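Local coordinates for protein hemoglobin subunit alpha (Isurus oxyrinchus, PDB 3MKB) that probably binds and carries oxygen in shark blood through the haem iron of each globin subunit, working as a four-chain assembly, at residues A[104-109]-A[119-124]; A[100-105]-A[126-131]. All blocks are in the same frame, centred on the assembly; numbering follows the deposited sequence.

Contact 1: A[104-109]-A[119-124]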
# COMPACT_ATOMS: atom_id res chain seq x y z
N CYS A 104 9.07 -10.56 1.36
CA CYS A 104 10.40 -10.97 1.81
C CYS A 104 10.49 -12.49 2.09
O CYS A 104 11.50 -13.05 1.81
CB CYS A 104 10.83 -10.18 3.08
SG CYS A 104 11.12 -8.49 2.66
N ILE A 105 9.43 -13.13 2.58
CA ILE A 105 9.45 -14.58 2.72
C ILE A 105 9.46 -15.23 1.34
O ILE A 105 10.19 -16.21 1.11
CB ILE A 105 8.19 -15.12 3.54
CG1 ILE A 105 8.33 -14.76 5.02
CG2 ILE A 105 8.15 -16.68 3.46
CD1 ILE A 105 7.07 -15.00 5.88
N LEU A 106 8.68 -14.68 0.41
CA LEU A 106 8.58 -15.27 -0.93
C LEU A 106 9.94 -15.15 -1.61
O LEU A 106 10.40 -16.09 -2.24
CB LEU A 106 7.54 -14.56 -1.76
CG LEU A 106 6.08 -14.82 -1.28
CD1 LEU A 106 5.20 -13.94 -2.13
CD2 LEU A 106 5.69 -16.32 -1.43
N VAL A 107 10.55 -13.96 -1.53
CA VAL A 107 11.89 -13.80 -2.12
C VAL A 107 12.95 -14.75 -1.53
O VAL A 107 13.79 -15.30 -2.25
CB VAL A 107 12.35 -12.34 -2.07
CG1 VAL A 107 13.92 -12.24 -2.36
CG2 VAL A 107 11.45 -11.52 -2.98
N THR A 108 12.94 -14.95 -0.23
CA THR A 108 13.78 -15.95 0.43
C THR A 108 13.56 -17.32 -0.19
O THR A 108 14.52 -18.08 -0.41
CB THR A 108 13.51 -16.00 1.97
OG1 THR A 108 13.79 -14.73 2.55
CG2 THR A 108 14.28 -17.13 2.70
N LEU A 109 12.30 -17.72 -0.44
CA LEU A 109 12.10 -19.10 -0.96
C LEU A 109 12.67 -19.19 -2.37
O LEU A 109 13.27 -20.22 -2.76
CB LEU A 109 10.61 -19.47 -0.97
CG LEU A 109 9.97 -19.47 0.45
CD1 LEU A 109 8.37 -19.45 0.35
CD2 LEU A 109 10.46 -20.70 1.22
N ALA A 119 3.13 -21.18 -10.32
CA ALA A 119 2.06 -21.86 -9.58
C ALA A 119 2.37 -22.02 -8.07
O ALA A 119 1.51 -21.81 -7.23
CB ALA A 119 1.70 -23.26 -10.26
N THR A 120 3.60 -22.36 -7.75
CA THR A 120 4.03 -22.60 -6.36
C THR A 120 4.00 -21.29 -5.55
O THR A 120 3.46 -21.19 -4.46
CB THR A 120 5.47 -23.16 -6.34
OG1 THR A 120 5.43 -24.48 -6.88
CG2 THR A 120 6.06 -23.20 -4.93
N HIS A 121 4.61 -20.27 -6.15
CA HIS A 121 4.60 -18.91 -5.62
C HIS A 121 3.17 -18.42 -5.38
O HIS A 121 2.85 -17.82 -4.33
CB HIS A 121 5.33 -18.08 -6.69
CG HIS A 121 5.39 -16.61 -6.43
ND1 HIS A 121 6.06 -15.75 -7.27
CD2 HIS A 121 4.85 -15.83 -5.45
CE1 HIS A 121 5.92 -14.51 -6.84
NE2 HIS A 121 5.19 -14.53 -5.75
N CYS A 122 2.28 -18.68 -6.35
CA CYS A 122 0.89 -18.27 -6.22
C CYS A 122 0.31 -18.95 -4.98
O CYS A 122 -0.29 -18.31 -4.12
CB CYS A 122 0.09 -18.57 -7.52
SG CYS A 122 -1.54 -18.04 -7.34
N ALA A 123 0.53 -20.25 -4.86
CA ALA A 123 0.04 -21.01 -3.68
C ALA A 123 0.50 -20.44 -2.33
O ALA A 123 -0.32 -20.23 -1.41
CB ALA A 123 0.48 -22.43 -3.79
N VAL A 124 1.80 -20.20 -2.22
CA VAL A 124 2.37 -19.67 -0.96
C VAL A 124 1.86 -18.26 -0.68
O VAL A 124 1.43 -17.96 0.44
CB VAL A 124 3.90 -19.69 -0.94
CG1 VAL A 124 4.44 -19.34 0.49
CG2 VAL A 124 4.38 -21.06 -1.37
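The backbone oxygen Cys104 O is gripped twice from within its own helix. Thr108 OG1 donates to Cys104 O at 2.9 Å, and Thr108 N reaches the same oxygen at 3.1 Å. The two donors come from opposite faces of the carbonyl plane, the hydroxyl tilted 24° from it. This pins Thr108 against its helix, which packs on helix 21-35, whereas Leu106 and Leu109 meet the partner helix. The segments 104-109 and 119-124 run antiparallel, at 148°, with axes 10.9 Å apart at closest approach. They belong to the G and H helices of the globin fold.

Leu106 has the largest share of the contact, its two methyls divided between two partners. Leu106 CD1 sits obliquely by the His121 ring, 3.7 Å from His121 NE2, and the two side chains cross at about a right angle. The side chains of Leu106 and Val124 slide past each other in opposite directions, with Leu106 CD2 3.8 Å from Val124 CG1. Leu109 meets Val124 tip to tip, CD1 to CG1 at 3.9 Å. An alanine in place of Leu106 would probably open a gap between the two helices, leaving the ring's CD2-NE2 side and Val124 without the leucine methyls.

His121 CG is anti to the backbone N (chi1 177°), which brings the ring up against Leu106, although the bond to CB does not point that way. Phe116 meets the ring at a small angle between planes. His121 ND1 is hydrogen-bonded to NH1 of Arg30 of a beta subunit. With an arginine as donor, ND1 would act as acceptor, consistent with a neutral imidazole. The chemistry is thus apolar between the helices, while the histidine links this packing to the alpha-beta interface.

Contact 2: A[100-105]-A[126-131]. With HEM (protoporphyrin IX containing Fe), chain E.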
# COMPACT_ATOMS: atom_id res chain seq x y z
N MET A 100 4.55 -6.50 3.52
CA MET A 100 6.05 -6.39 3.24
C MET A 100 6.81 -7.65 3.67
O MET A 100 7.66 -8.18 2.94
CB MET A 100 6.67 -5.18 3.93
CG MET A 100 6.23 -3.78 3.45
SD MET A 100 6.63 -2.59 4.79
CE MET A 100 6.66 -1.05 3.87
N LEU A 101 6.48 -8.18 4.87
CA LEU A 101 7.18 -9.35 5.31
C LEU A 101 6.88 -10.55 4.39
O LEU A 101 7.78 -11.36 4.11
CB LEU A 101 6.89 -9.70 6.79
CG LEU A 101 7.64 -10.92 7.41
CD1 LEU A 101 9.15 -10.97 7.12
CD2 LEU A 101 7.36 -11.03 8.93
N SER A 102 5.61 -10.70 4.02
CA SER A 102 5.22 -11.75 3.09
C SER A 102 6.09 -11.80 1.82
O SER A 102 6.55 -12.86 1.39
CB SER A 102 3.74 -11.58 2.70
OG SER A 102 2.94 -11.75 3.85
N GLU A 103 6.28 -10.66 1.19
CA GLU A 103 7.07 -10.63 -0.02
C GLU A 103 8.54 -11.00 0.22
O GLU A 103 9.18 -11.67 -0.61
CB GLU A 103 6.94 -9.25 -0.66
CG GLU A 103 7.59 -9.19 -2.08
CD GLU A 103 6.87 -10.07 -3.13
OE1 GLU A 103 7.49 -10.42 -4.16
OE2 GLU A 103 5.67 -10.36 -2.96
N CYS A 104 9.07 -10.56 1.36
CA CYS A 104 10.40 -10.97 1.81
C CYS A 104 10.49 -12.49 2.09
O CYS A 104 11.50 -13.05 1.81
CB CYS A 104 10.83 -10.18 3.08
SG CYS A 104 11.12 -8.49 2.66
N ILE A 105 9.43 -13.13 2.58
CA ILE A 105 9.45 -14.58 2.72
C ILE A 105 9.46 -15.23 1.34
O ILE A 105 10.19 -16.21 1.11
CB ILE A 105 8.19 -15.12 3.54
CG1 ILE A 105 8.33 -14.76 5.02
CG2 ILE A 105 8.15 -16.68 3.46
CD1 ILE A 105 7.07 -15.00 5.88
N LYS A 126 -0.85 -17.00 -1.53
CA LYS A 126 -2.21 -17.12 -1.00
C LYS A 126 -2.27 -17.46 0.47
O LYS A 126 -3.06 -16.86 1.20
CB LYS A 126 -3.07 -18.13 -1.79
CG LYS A 126 -3.37 -17.61 -3.17
CD LYS A 126 -4.03 -18.69 -4.03
CE LYS A 126 -5.48 -18.90 -3.58
NZ LYS A 126 -6.28 -19.57 -4.65
N LEU A 127 -1.48 -18.43 0.90
CA LEU A 127 -1.29 -18.67 2.34
C LEU A 127 -0.83 -17.41 3.09
O LEU A 127 -1.45 -17.00 4.09
CB LEU A 127 -0.31 -19.83 2.58
CG LEU A 127 0.05 -20.14 4.05
CD1 LEU A 127 -1.19 -20.52 4.88
CD2 LEU A 127 1.20 -21.17 4.19
N LEU A 128 0.25 -16.78 2.64
CA LEU A 128 0.69 -15.51 3.32
C LEU A 128 -0.36 -14.39 3.40
O LEU A 128 -0.47 -13.73 4.46
CB LEU A 128 2.04 -15.00 2.76
CG LEU A 128 3.19 -16.02 2.83
CD1 LEU A 128 4.54 -15.63 2.20
CD2 LEU A 128 3.42 -16.43 4.30
N SER A 129 -1.15 -14.20 2.33
CA SER A 129 -2.26 -13.21 2.30
C SER A 129 -3.31 -13.50 3.34
O SER A 129 -3.75 -12.58 4.03
CB SER A 129 -2.94 -13.09 0.92
OG SER A 129 -2.01 -12.56 0.01
N ALA A 130 -3.70 -14.77 3.45
CA ALA A 130 -4.64 -15.18 4.51
C ALA A 130 -4.04 -14.98 5.92
O ALA A 130 -4.73 -14.59 6.87
CB ALA A 130 -5.03 -16.64 4.29
N ILE A 131 -2.73 -15.20 6.05
CA ILE A 131 -2.08 -14.99 7.32
C ILE A 131 -2.12 -13.46 7.62
O ILE A 131 -2.65 -13.07 8.66
CB ILE A 131 -0.66 -15.60 7.40
CG1 ILE A 131 -0.73 -17.15 7.31
CG2 ILE A 131 0.01 -15.21 8.71
CD1 ILE A 131 0.62 -17.80 7.08
CHA HEM E . 6.94 -11.61 18.43
CHB HEM E . 4.98 -14.28 14.93
CHC HEM E . 5.27 -10.56 11.76
CHD HEM E . 6.84 -7.75 15.34
C1A HEM E . 6.35 -12.67 17.78
C2A HEM E . 6.05 -13.97 18.34
C3A HEM E . 5.48 -14.73 17.38
C4A HEM E . 5.45 -13.92 16.17
CMA HEM E . 4.94 -16.21 17.48
CAA HEM E . 6.26 -14.25 19.84
CBA HEM E . 4.82 -13.84 20.32
CGA HEM E . 4.52 -14.35 21.70
O1A HEM E . 5.52 -14.56 22.46
O2A HEM E . 3.32 -14.52 22.04
C1B HEM E . 4.87 -13.50 13.80
C2B HEM E . 4.25 -13.91 12.55
C3B HEM E . 4.36 -12.90 11.68
C4B HEM E . 5.02 -11.79 12.33
CMB HEM E . 3.60 -15.28 12.23
CAB HEM E . 3.83 -12.83 10.22
CBB HEM E . 3.57 -13.88 9.42
C1C HEM E . 5.73 -9.44 12.42
C2C HEM E . 5.99 -8.13 11.83
C3C HEM E . 6.46 -7.32 12.81
C4C HEM E . 6.50 -8.11 14.05
CMC HEM E . 5.79 -7.86 10.31
CAC HEM E . 6.87 -5.84 12.62
CBC HEM E . 7.41 -5.41 11.43
C1D HEM E . 7.06 -8.57 16.45
C2D HEM E . 7.75 -8.11 17.62
C3D HEM E . 7.88 -9.26 18.58
C4D HEM E . 7.14 -10.33 17.91
CMD HEM E . 8.37 -6.71 17.85
CAD HEM E . 8.59 -9.18 19.98
CBD HEM E . 10.04 -9.75 20.03
CGD HEM E . 11.17 -8.90 19.41
O1D HEM E . 11.31 -7.65 19.69
O2D HEM E . 11.99 -9.44 18.62
NA HEM E . 5.98 -12.70 16.48
NB HEM E . 5.34 -12.17 13.63
NC HEM E . 6.04 -9.35 13.75
ND HEM E . 6.70 -9.91 16.64
FE HEM E . 6.01 -11.06 15.11
O HOH W 1 2.06 -13.23 5.97
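The G and H helices of the globin fold each give the haem pocket a residue here, Leu101 and Ile131, and Ser102 packs on Leu128 between the helices. The CA atoms of Ser102 and Leu128 are 5.9 Å apart. Leu128 lays CB against the serine hydroxyl, CB to Ser102 OG 3.5 Å. The methyl Leu128 CD1 reaches the backbone oxygen Ser102 O, also at 3.5 Å. Leu128 CD1 packs on Ile105 too, 3.9 Å from Ile105 CB, so one branch of Leu128 touches two successive turns of helix 97-112.

A water joins the helices beside this packing. It lies 2.7 Å from Ser102 OG and donates to Leu128 O at 3.0 Å. Ser102 OG also bonds to Phe98 O one turn back. The hydroxyl beside the leucine thus has a partner in its own helix, and reaches the next helix through the water.

With CG anti to the backbone N (chi1 -177°), the Leu101 side chain extends to the porphyrin edge, Leu101 CD2 3.5 Å from the haem CHC carbon. Ile131 CG2 lies 3.9 Å from the vinyl carbon CBB. The porphyrin therefore meets hydrocarbon from both helices, while the water bridge satisfies polar groups between them.

In the fold
Contacts 1 and 2 lie along one antiparallel helix pair, helix 97-112 against helix 118-135, the G and H helices of the globin. Their segments are nested along the chain: 100-105, 104-109, 119-124, then 126-131. Contact 1 is therefore nearer the connection between the helices, and contact 2 is deeper, closer to the centre of the chain. Their centres are 8 Å apart. They share Cys104 and Ile105, and they touch where Leu106 CD2 meets Leu128 CD1 at 3.9 Å. The packing, mostly apolar but with a serine and a water in contact 2, runs from the side facing a beta subunit to the haem pocket, so the same two helices serve assembly and cofactor binding.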